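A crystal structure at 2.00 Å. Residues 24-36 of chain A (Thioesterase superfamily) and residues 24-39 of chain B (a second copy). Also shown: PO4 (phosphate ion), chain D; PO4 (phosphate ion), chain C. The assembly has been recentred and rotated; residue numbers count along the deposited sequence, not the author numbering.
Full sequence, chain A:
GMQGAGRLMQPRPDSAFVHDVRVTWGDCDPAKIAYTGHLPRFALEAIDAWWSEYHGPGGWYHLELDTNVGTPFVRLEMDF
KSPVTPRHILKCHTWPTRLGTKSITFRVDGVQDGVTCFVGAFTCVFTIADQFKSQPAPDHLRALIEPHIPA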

ATOM      1  N   THR A  24       3.420   7.318  -9.230  1.00 28.59           N
ATOM      2  CA  THR A  24       4.577   8.019  -8.769  1.00 28.33           C
ATOM      3  C   THR A  24       5.756   7.122  -8.455  1.00 28.72           C
ATOM      4  O   THR A  24       5.683   5.877  -8.504  1.00 26.61           O
ATOM      5  CB  THR A  24       4.247   8.807  -7.496  1.00 31.59           C
ATOM      6  OG1 THR A  24       3.964   7.892  -6.456  1.00 33.89           O
ATOM      7  CG2 THR A  24       3.063   9.763  -7.708  1.00 36.12           C
ATOM      8  N   TRP A  25       6.851   7.797  -8.139  1.00 28.03           N
ATOM      9  CA  TRP A  25       8.075   7.201  -7.645  1.00 29.95           C
ATOM     10  C   TRP A  25       7.850   6.092  -6.660  1.00 27.68           C
ATOM     11  O   TRP A  25       8.409   5.006  -6.845  1.00 28.88           O
ATOM     12  CB  TRP A  25       8.934   8.308  -7.025  1.00 30.21           C
ATOM     13  CG  TRP A  25      10.136   7.906  -6.320  1.00 28.28           C
ATOM     14  CD1 TRP A  25      10.286   7.825  -4.961  1.00 29.79           C
ATOM     15  CD2 TRP A  25      11.417   7.622  -6.878  1.00 23.18           C
ATOM     16  NE1 TRP A  25      11.569   7.468  -4.651  1.00 30.88           N
ATOM     17  CE2 TRP A  25      12.289   7.351  -5.806  1.00 22.05           C
ATOM     18  CE3 TRP A  25      11.918   7.574  -8.175  1.00 28.20           C
ATOM     19  CZ2 TRP A  25      13.622   7.028  -5.994  1.00 26.59           C
ATOM     20  CZ3 TRP A  25      13.224   7.232  -8.363  1.00 26.18           C
ATOM     21  CH2 TRP A  25      14.073   6.982  -7.275  1.00 31.38           C
ATOM     22  N   GLY A  26       7.016   6.334  -5.671  1.00 29.87           N
ATOM     23  CA  GLY A  26       6.808   5.378  -4.591  1.00 31.15           C
ATOM     24  C   GLY A  26       5.974   4.168  -4.963  1.00 30.13           C
ATOM     25  O   GLY A  26       5.949   3.210  -4.219  1.00 31.19           O
ATOM     26  N   ASP A  27       5.314   4.211  -6.115  1.00 28.61           N
ATOM     27  CA  ASP A  27       4.633   3.053  -6.674  1.00 28.45           C
ATOM     28  C   ASP A  27       5.572   2.142  -7.420  1.00 27.92           C
ATOM     29  O   ASP A  27       5.174   1.037  -7.804  1.00 28.59           O
ATOM     30  CB  ASP A  27       3.582   3.510  -7.643  1.00 30.41           C
ATOM     31  CG  ASP A  27       2.497   4.307  -6.974  1.00 36.11           C
ATOM     32  OD1 ASP A  27       2.047   3.926  -5.854  1.00 41.95           O
ATOM     33  OD2 ASP A  27       2.067   5.300  -7.587  1.00 36.18           O
ATOM     34  N   CYS A  28       6.807   2.596  -7.646  1.00 27.94           N
ATOM     35  CA  CYS A  28       7.774   1.875  -8.498  1.00 26.61           C
ATOM     36  C   CYS A  28       8.804   1.067  -7.718  1.00 29.29           C
ATOM     37  O   CYS A  28       9.234   1.460  -6.637  1.00 30.79           O
ATOM     38  CB  CYS A  28       8.512   2.857  -9.423  1.00 29.96           C
ATOM     39  SG  CYS A  28       7.451   3.781 -10.589  1.00 32.55           S
ATOM     40  N   ASP A  29       9.198  -0.072  -8.288  1.00 28.73           N
ATOM     41  CA  ASP A  29      10.159  -0.954  -7.682  1.00 27.71           C
ATOM     42  C   ASP A  29      11.550  -0.670  -8.264  1.00 27.91           C
ATOM     43  O   ASP A  29      11.718   0.230  -9.107  1.00 29.21           O
ATOM     44  CB  ASP A  29       9.724  -2.403  -7.849  1.00 29.10           C
ATOM     45  CG  ASP A  29       9.694  -2.867  -9.306  1.00 34.89           C
ATOM     46  OD1 ASP A  29      10.359  -2.240 -10.159  1.00 28.20           O
ATOM     47  OD2 ASP A  29       9.002  -3.879  -9.578  1.00 37.86           O
ATOM     48  N   PRO A  30      12.571  -1.359  -7.763  1.00 27.15           N
ATOM     49  CA  PRO A  30      13.908  -1.042  -8.290  1.00 29.35           C
ATOM     50  C   PRO A  30      14.154  -1.271  -9.782  1.00 28.45           C
ATOM     51  O   PRO A  30      15.189  -0.845 -10.262  1.00 29.79           O
ATOM     52  CB  PRO A  30      14.830  -1.902  -7.425  1.00 30.02           C
ATOM     53  CG  PRO A  30      14.075  -2.033  -6.149  1.00 29.29           C
ATOM     54  CD  PRO A  30      12.663  -2.277  -6.616  1.00 29.98           C
ATOM     55  N   ALA A  31      13.218  -1.895 -10.499  1.00 27.80           N
ATOM     56  CA  ALA A  31      13.305  -1.975 -11.961  1.00 29.63           C
ATOM     57  C   ALA A  31      12.751  -0.724 -12.624  1.00 29.27           C
ATOM     58  O   ALA A  31      12.665  -0.701 -13.821  1.00 28.66           O
ATOM     59  CB  ALA A  31      12.553  -3.230 -12.503  1.00 31.30           C
ATOM     60  N   LYS A  32      12.369   0.287 -11.845  1.00 29.31           N
ATOM     61  CA  LYS A  32      11.963   1.578 -12.368  1.00 30.06           C
ATOM     62  C   LYS A  32      10.600   1.551 -13.062  1.00 30.86           C
ATOM     63  O   LYS A  32      10.276   2.408 -13.895  1.00 31.30           O
ATOM     64  CB  LYS A  32      13.041   2.129 -13.292  1.00 30.43           C
ATOM     65  CG  LYS A  32      14.402   2.219 -12.625  1.00 28.00           C
ATOM     66  CD  LYS A  32      15.453   2.734 -13.590  1.00 36.80           C
ATOM     67  CE  LYS A  32      16.760   3.066 -12.888  1.00 48.52           C
ATOM     68  NZ  LYS A  32      17.667   1.900 -12.697  1.00 54.79           N
ATOM     69  N   ILE A  33       9.771   0.600 -12.663  1.00 29.21           N
ATOM     70  CA  ILE A  33       8.406   0.496 -13.171  1.00 29.78           C
ATOM     71  C   ILE A  33       7.494   0.213 -11.989  1.00 31.04           C
ATOM     72  O   ILE A  33       7.963  -0.189 -10.913  1.00 27.07           O
ATOM     73  CB  ILE A  33       8.257  -0.655 -14.255  1.00 32.18           C
ATOM     74  CG1 ILE A  33       8.519  -2.044 -13.636  1.00 32.47           C
ATOM     75  CG2 ILE A  33       9.192  -0.399 -15.476  1.00 30.59           C
ATOM     76  CD1 ILE A  33       8.199  -3.236 -14.584  1.00 31.07           C
ATOM     77  N   ALA A  34       6.198   0.415 -12.197  1.00 29.34           N
ATOM     78  CA  ALA A  34       5.195   0.220 -11.148  1.00 29.77           C
ATOM     79  C   ALA A  34       5.278  -1.215 -10.643  1.00 30.22           C
ATOM     80  O   ALA A  34       5.295  -2.133 -11.431  1.00 27.84           O
ATOM     81  CB  ALA A  34       3.838   0.493 -11.693  1.00 26.02           C
ATOM     82  N   TYR A  35       5.376  -1.407  -9.335  1.00 28.94           N
ATOM     83  CA  TYR A  35       5.368  -2.739  -8.780  1.00 28.77           C
ATOM     84  C   TYR A  35       4.028  -3.436  -9.098  1.00 32.09           C
ATOM     85  O   TYR A  35       2.941  -2.870  -8.884  1.00 29.35           O
ATOM     86  CB  TYR A  35       5.520  -2.652  -7.268  1.00 29.85           C
ATOM     87  CG  TYR A  35       5.501  -3.975  -6.527  1.00 26.17           C
ATOM     88  CD1 TYR A  35       6.317  -5.032  -6.930  1.00 28.95           C
ATOM     89  CD2 TYR A  35       4.736  -4.149  -5.376  1.00 28.80           C
ATOM     90  CE1 TYR A  35       6.348  -6.256  -6.225  1.00 30.42           C
ATOM     91  CE2 TYR A  35       4.761  -5.370  -4.662  1.00 35.62           C
ATOM     92  CZ  TYR A  35       5.567  -6.418  -5.105  1.00 32.18           C
ATOM     93  OH  TYR A  35       5.609  -7.631  -4.422  1.00 31.07           O
ATOM     94  N   THR A  36       4.106  -4.671  -9.590  1.00 32.29           N
ATOM     95  CA  THR A  36       2.898  -5.449  -9.910  1.00 31.32           C
ATOM     96  C   THR A  36       1.888  -5.462  -8.790  1.00 29.24           C
ATOM     97  O   THR A  36       0.701  -5.407  -9.008  1.00 29.63           O
ATOM     98  CB  THR A  36       3.253  -6.874 -10.211  1.00 30.50           C
ATOM     99  OG1 THR A  36       4.164  -6.866 -11.308  1.00 31.73           O
ATOM    100  CG2 THR A  36       2.014  -7.690 -10.562  1.00 31.74           C
TER
ATOM    101  N   THR B  24      10.954  -6.221   1.668  1.00 28.09           N
ATOM    102  CA  THR B  24      11.218  -6.924   0.426  1.00 27.98           C
ATOM    103  C   THR B  24      11.249  -5.989  -0.764  1.00 28.47           C
ATOM    104  O   THR B  24      10.975  -4.794  -0.660  1.00 26.31           O
ATOM    105  CB  THR B  24      10.171  -8.034   0.152  1.00 30.51           C
ATOM    106  OG1 THR B  24       8.920  -7.438  -0.175  1.00 30.26           O
ATOM    107  CG2 THR B  24      10.007  -8.996   1.363  1.00 31.09           C
ATOM    108  N   TRP B  25      11.634  -6.560  -1.890  1.00 27.70           N
ATOM    109  CA  TRP B  25      11.687  -5.883  -3.163  1.00 29.45           C
ATOM    110  C   TRP B  25      10.528  -4.906  -3.372  1.00 27.84           C
ATOM    111  O   TRP B  25      10.708  -3.774  -3.799  1.00 29.93           O
ATOM    112  CB  TRP B  25      11.695  -6.960  -4.242  1.00 28.07           C
ATOM    113  CG  TRP B  25      11.425  -6.513  -5.611  1.00 26.86           C
ATOM    114  CD1 TRP B  25      10.209  -6.498  -6.249  1.00 30.07           C
ATOM    115  CD2 TRP B  25      12.381  -6.057  -6.565  1.00 26.09           C
ATOM    116  NE1 TRP B  25      10.359  -6.037  -7.533  1.00 25.57           N
ATOM    117  CE2 TRP B  25      11.680  -5.761  -7.752  1.00 23.60           C
ATOM    118  CE3 TRP B  25      13.765  -5.877  -6.542  1.00 28.71           C
ATOM    119  CZ2 TRP B  25      12.317  -5.295  -8.891  1.00 26.95           C
ATOM    120  CZ3 TRP B  25      14.386  -5.420  -7.669  1.00 29.16           C
ATOM    121  CH2 TRP B  25      13.663  -5.124  -8.831  1.00 28.21           C
ATOM    122  N   GLY B  26       9.327  -5.376  -3.090  1.00 29.74           N
ATOM    123  CA  GLY B  26       8.114  -4.615  -3.357  1.00 30.94           C
ATOM    124  C   GLY B  26       7.921  -3.384  -2.483  1.00 30.69           C
ATOM    125  O   GLY B  26       7.144  -2.467  -2.811  1.00 31.08           O
ATOM    126  N   ASP B  27       8.634  -3.357  -1.366  1.00 28.78           N
ATOM    127  CA  ASP B  27       8.635  -2.212  -0.481  1.00 28.42           C
ATOM    128  C   ASP B  27       9.611  -1.131  -0.982  1.00 28.30           C
ATOM    129  O   ASP B  27       9.603  -0.012  -0.472  1.00 29.68           O
ATOM    130  CB  ASP B  27       9.100  -2.651   0.898  1.00 29.58           C
ATOM    131  CG  ASP B  27       8.170  -3.658   1.556  1.00 33.19           C
ATOM    132  OD1 ASP B  27       6.966  -3.412   1.552  1.00 32.65           O
ATOM    133  OD2 ASP B  27       8.641  -4.703   2.074  1.00 36.95           O
ATOM    134  N   CYS B  28      10.468  -1.463  -1.940  1.00 27.12           N
ATOM    135  CA  CYS B  28      11.552  -0.561  -2.364  1.00 27.01           C
ATOM    136  C   CYS B  28      11.233   0.277  -3.564  1.00 28.81           C
ATOM    137  O   CYS B  28      10.518  -0.155  -4.454  1.00 30.81           O
ATOM    138  CB  CYS B  28      12.821  -1.358  -2.690  1.00 27.29           C
ATOM    139  SG  CYS B  28      13.475  -2.243  -1.222  1.00 32.66           S
ATOM    140  N   ASP B  29      11.827   1.470  -3.606  1.00 29.40           N
ATOM    141  CA  ASP B  29      11.687   2.383  -4.730  1.00 27.77           C
ATOM    142  C   ASP B  29      12.847   2.253  -5.705  1.00 27.29           C
ATOM    143  O   ASP B  29      13.732   1.403  -5.531  1.00 28.53           O
ATOM    144  CB  ASP B  29      11.497   3.822  -4.215  1.00 30.01           C
ATOM    145  CG  ASP B  29      12.664   4.341  -3.413  1.00 32.51           C
ATOM    146  OD1 ASP B  29      13.823   3.885  -3.598  1.00 33.12           O
ATOM    147  OD2 ASP B  29      12.390   5.228  -2.592  1.00 37.48           O
ATOM    148  N   PRO B  30      12.810   3.004  -6.807  1.00 26.25           N
ATOM    149  CA  PRO B  30      13.960   2.890  -7.680  1.00 28.39           C
ATOM    150  C   PRO B  30      15.353   3.285  -7.151  1.00 28.31           C
ATOM    151  O   PRO B  30      16.324   3.012  -7.823  1.00 29.41           O
ATOM    152  CB  PRO B  30      13.564   3.737  -8.872  1.00 25.40           C
ATOM    153  CG  PRO B  30      12.102   3.740  -8.872  1.00 25.78           C
ATOM    154  CD  PRO B  30      11.759   3.827  -7.418  1.00 23.47           C
ATOM    155  N   ALA B  31      15.452   3.910  -5.983  1.00 28.63           N
ATOM    156  CA  ALA B  31      16.749   4.172  -5.341  1.00 29.67           C
ATOM    157  C   ALA B  31      17.234   2.916  -4.607  1.00 29.70           C
ATOM    158  O   ALA B  31      18.266   2.931  -3.972  1.00 29.37           O
ATOM    159  CB  ALA B  31      16.644   5.330  -4.359  1.00 28.25           C
ATOM    160  N   LYS B  32      16.448   1.848  -4.642  1.00 30.41           N
ATOM    161  CA  LYS B  32      16.833   0.533  -4.106  1.00 30.69           C
ATOM    162  C   LYS B  32      16.801   0.457  -2.586  1.00 31.23           C
ATOM    163  O   LYS B  32      17.466  -0.409  -2.001  1.00 31.62           O
ATOM    164  CB  LYS B  32      18.196   0.036  -4.636  1.00 32.20           C
ATOM    165  CG  LYS B  32      18.341   0.047  -6.133  1.00 32.80           C
ATOM    166  CD  LYS B  32      19.771  -0.287  -6.538  1.00 38.31           C
ATOM    167  CE  LYS B  32      19.974  -0.386  -8.068  1.00 52.43           C
ATOM    168  NZ  LYS B  32      20.089   0.944  -8.733  1.00 56.51           N
ATOM    169  N   ILE B  33      15.990   1.319  -1.971  1.00 29.39           N
ATOM    170  CA  ILE B  33      15.758   1.302  -0.538  1.00 30.42           C
ATOM    171  C   ILE B  33      14.247   1.384  -0.315  1.00 30.93           C
ATOM    172  O   ILE B  33      13.511   1.740  -1.229  1.00 28.41           O
ATOM    173  CB  ILE B  33      16.516   2.471   0.143  1.00 30.71           C
ATOM    174  CG1 ILE B  33      16.010   3.807  -0.379  1.00 31.67           C
ATOM    175  CG2 ILE B  33      18.046   2.372  -0.165  1.00 30.58           C
ATOM    176  CD1 ILE B  33      16.524   4.991   0.413  1.00 41.38           C
ATOM    177  N   ALA B  34      13.795   1.090   0.894  1.00 28.83           N
ATOM    178  CA  ALA B  34      12.372   1.101   1.224  1.00 29.39           C
ATOM    179  C   ALA B  34      11.848   2.510   0.983  1.00 30.13           C
ATOM    180  O   ALA B  34      12.472   3.485   1.431  1.00 28.51           O
ATOM    181  CB  ALA B  34      12.136   0.661   2.733  1.00 28.35           C
ATOM    182  N   TYR B  35      10.730   2.633   0.263  1.00 29.12           N
ATOM    183  CA  TYR B  35      10.106   3.935   0.084  1.00 29.12           C
ATOM    184  C   TYR B  35       9.637   4.496   1.437  1.00 31.43           C
ATOM    185  O   TYR B  35       9.006   3.816   2.254  1.00 29.92           O
ATOM    186  CB  TYR B  35       8.916   3.841  -0.844  1.00 30.23           C
ATOM    187  CG  TYR B  35       8.146   5.129  -1.083  1.00 30.00           C
ATOM    188  CD1 TYR B  35       8.787   6.270  -1.528  1.00 31.38           C
ATOM    189  CD2 TYR B  35       6.747   5.165  -0.939  1.00 27.44           C
ATOM    190  CE1 TYR B  35       8.088   7.409  -1.793  1.00 31.20           C
ATOM    191  CE2 TYR B  35       6.045   6.304  -1.205  1.00 38.43           C
ATOM    192  CZ  TYR B  35       6.722   7.434  -1.625  1.00 33.06           C
ATOM    193  OH  TYR B  35       6.028   8.578  -1.933  1.00 35.15           O
ATOM    194  N   THR B  36       9.919   5.780   1.636  1.00 32.53           N
ATOM    195  CA  THR B  36       9.553   6.487   2.846  1.00 31.26           C
ATOM    196  C   THR B  36       8.090   6.301   3.164  1.00 29.75           C
ATOM    197  O   THR B  36       7.768   6.101   4.311  1.00 31.73           O
ATOM    198  CB  THR B  36       9.905   7.982   2.729  1.00 34.71           C
ATOM    199  OG1 THR B  36      11.305   8.123   2.471  1.00 35.20           O
ATOM    200  CG2 THR B  36       9.560   8.691   4.004  1.00 29.37           C
ATOM    201  N   GLY B  37       7.221   6.318   2.165  1.00 28.40           N
ATOM    202  CA  GLY B  37       5.790   6.123   2.351  1.00 28.40           C
ATOM    203  C   GLY B  37       5.350   4.831   2.978  1.00 29.51           C
ATOM    204  O   GLY B  37       4.272   4.784   3.514  1.00 32.05           O
ATOM    205  N   HIS B  38       6.190   3.794   2.926  1.00 29.58           N
ATOM    206  CA  HIS B  38       5.868   2.496   3.530  1.00 31.47           C
ATOM    207  C   HIS B  38       6.349   2.433   4.950  1.00 30.65           C
ATOM    208  O   HIS B  38       5.918   1.571   5.697  1.00 32.78           O
ATOM    209  CB  HIS B  38       6.568   1.378   2.736  1.00 32.13           C
ATOM    210  CG  HIS B  38       6.110   1.268   1.319  1.00 34.50           C
ATOM    211  ND1 HIS B  38       4.788   1.388   0.962  1.00 43.76           N
ATOM    212  CD2 HIS B  38       6.791   1.029   0.170  1.00 31.89           C
ATOM    213  CE1 HIS B  38       4.678   1.266  -0.350  1.00 41.64           C
ATOM    214  NE2 HIS B  38       5.878   1.041  -0.850  1.00 37.31           N
ATOM    215  N   LEU B  39       7.283   3.292   5.335  1.00 28.61           N
ATOM    216  CA  LEU B  39       7.895   3.126   6.666  1.00 29.37           C
ATOM    217  C   LEU B  39       6.903   3.285   7.813  1.00 31.92           C
ATOM    218  O   LEU B  39       6.952   2.513   8.790  1.00 33.63           O
ATOM    219  CB  LEU B  39       9.154   4.007   6.836  1.00 29.83           C
ATOM    220  CG  LEU B  39      10.333   3.721   5.881  1.00 35.08           C
ATOM    221  CD1 LEU B  39      11.528   4.654   6.111  1.00 30.12           C
ATOM    222  CD2 LEU B  39      10.743   2.239   5.946  1.00 32.61           C
TER
HETATM  223  P   PO4 D 145       7.091  -5.531 -11.822  0.50 47.26           P
HETATM  224  O1  PO4 D 145       6.287  -4.404 -12.406  0.50 31.36           O
HETATM  225  O2  PO4 D 145       6.520  -5.851 -10.451  0.50 30.83           O
HETATM  226  O3  PO4 D 145       6.945  -6.734 -12.751  0.50 14.97           O
HETATM  227  O4  PO4 D 145       8.567  -5.152 -11.707  0.50 31.50           O
HETATM  228  P   PO4 C 144       1.191   2.033   2.144  1.00 48.31           P
HETATM  229  O1  PO4 C 144       0.050   2.994   1.970  1.00 48.52           O
HETATM  230  O2  PO4 C 144       2.323   2.405   1.228  1.00 58.22           O
HETATM  231  O3  PO4 C 144       1.698   2.145   3.563  1.00 66.16           O
HETATM  232  O4  PO4 C 144       0.695   0.618   1.912  1.00 62.47           O
HETATM  233  O   HOH W   1       6.219   8.960  -4.672  1.00 32.77           O
HETATM  234  O   HOH W   2       6.042   0.391  -3.869  1.00 37.30           O
HETATM  235  O   HOH W   3      16.884   0.970  -9.652  1.00 36.83           O
HETATM  236  O   HOH W   4       8.231  -8.123  -2.991  1.00 38.50           O

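The most unusual feature of this contact lies at its centre, where two backbone carbonyl oxygens meet: Cys A28 O and Cys B28 O are 3.0 Å apart. Both are acceptors, so no hydrogen bond can join them. Each is instead approached by a CA-H group of the opposite copy. Asp B29 CA lies 3.2 Å from Cys A28 O with an angle of 168° at the hydrogen, and Asp A29 CA lies 3.3 Å from Cys B28 O with an angle of 170°. Near-linear geometry at these distances supports a pair of CA-H...O contacts, so each carbonyl oxygen has a CA-H partner in the other copy.

The backbones come nearest at the next pairs along: Asp A29 CA and Asp B29 CA are 4.7 Å apart, and Pro A30 CA and Pro B30 CA 4.0 Å. The two chains come together about a near-twofold arrangement, so almost every interaction occurs twice. Together the stretches bury 860 Å², and the two prolines and two tryptophans are the four largest contributors, with just under half of the area.

Each proline packs on the indole of the other copy. Pro B30 CD stands 3.6 Å from the centroid of the Trp A25 six-membered ring and 3° off its normal; Pro A30 CD stands 3.5 Å from the corresponding centroid of Trp B25, 1° off the normal. Such small offsets place the CD atoms almost exactly over the ring centres, as expected for CH-pi contacts. Each proline also touches a cysteine, with Cys A28 CB 3.7 Å from Pro B30 CG and Cys B28 CB 3.7 Å from Pro A30 CG.

The indole nitrogens also reach across, but their hydrogen bonds are weak. Trp A25 NE1 donates to Asp B29 OD2 at 3.2 Å and Trp B25 NE1 to Asp A29 OD2 at 3.3 Å, both with an angle of only 129°. Within each chain the other carboxylate oxygen accepts from the turn backbone: Ala A31 N to Asp A29 OD1 and Ala B31 N to Asp B29 OD1 are both 2.9 Å. The aspartate thus links its own type I turn to the neighbouring tryptophan.

Glycine is accommodated beneath a tyrosine ring. Gly A26 CA is 3.4 Å from the centroid of the Tyr B35 ring, 4° off the normal, while Gly B26 CA is 3.6 Å from that of Tyr A35, 13° off. The absence of a side chain permits this approach: an ideal CB on Gly A26 would fall 2.2 Å from Tyr B35 CE2, and one on Gly B26 would fall 2.5 Å from Tyr A35 CZ, both clashes.

Water completes the polar network. Water 1 accepts from Gly A26 N at 2.9 Å and hydrogen-bonds Tyr B35 OH at 2.8 Å; water 4 repeats the bridge, accepting from Gly B26 N at 3.0 Å and bonding Tyr A35 OH at 3.0 Å. Water 3 spans the pseudo-symmetric pair directly, donating to Pro A30 O at 2.6 Å and to Pro B30 O at 2.8 Å, and thereby satisfies a carbonyl from each turn.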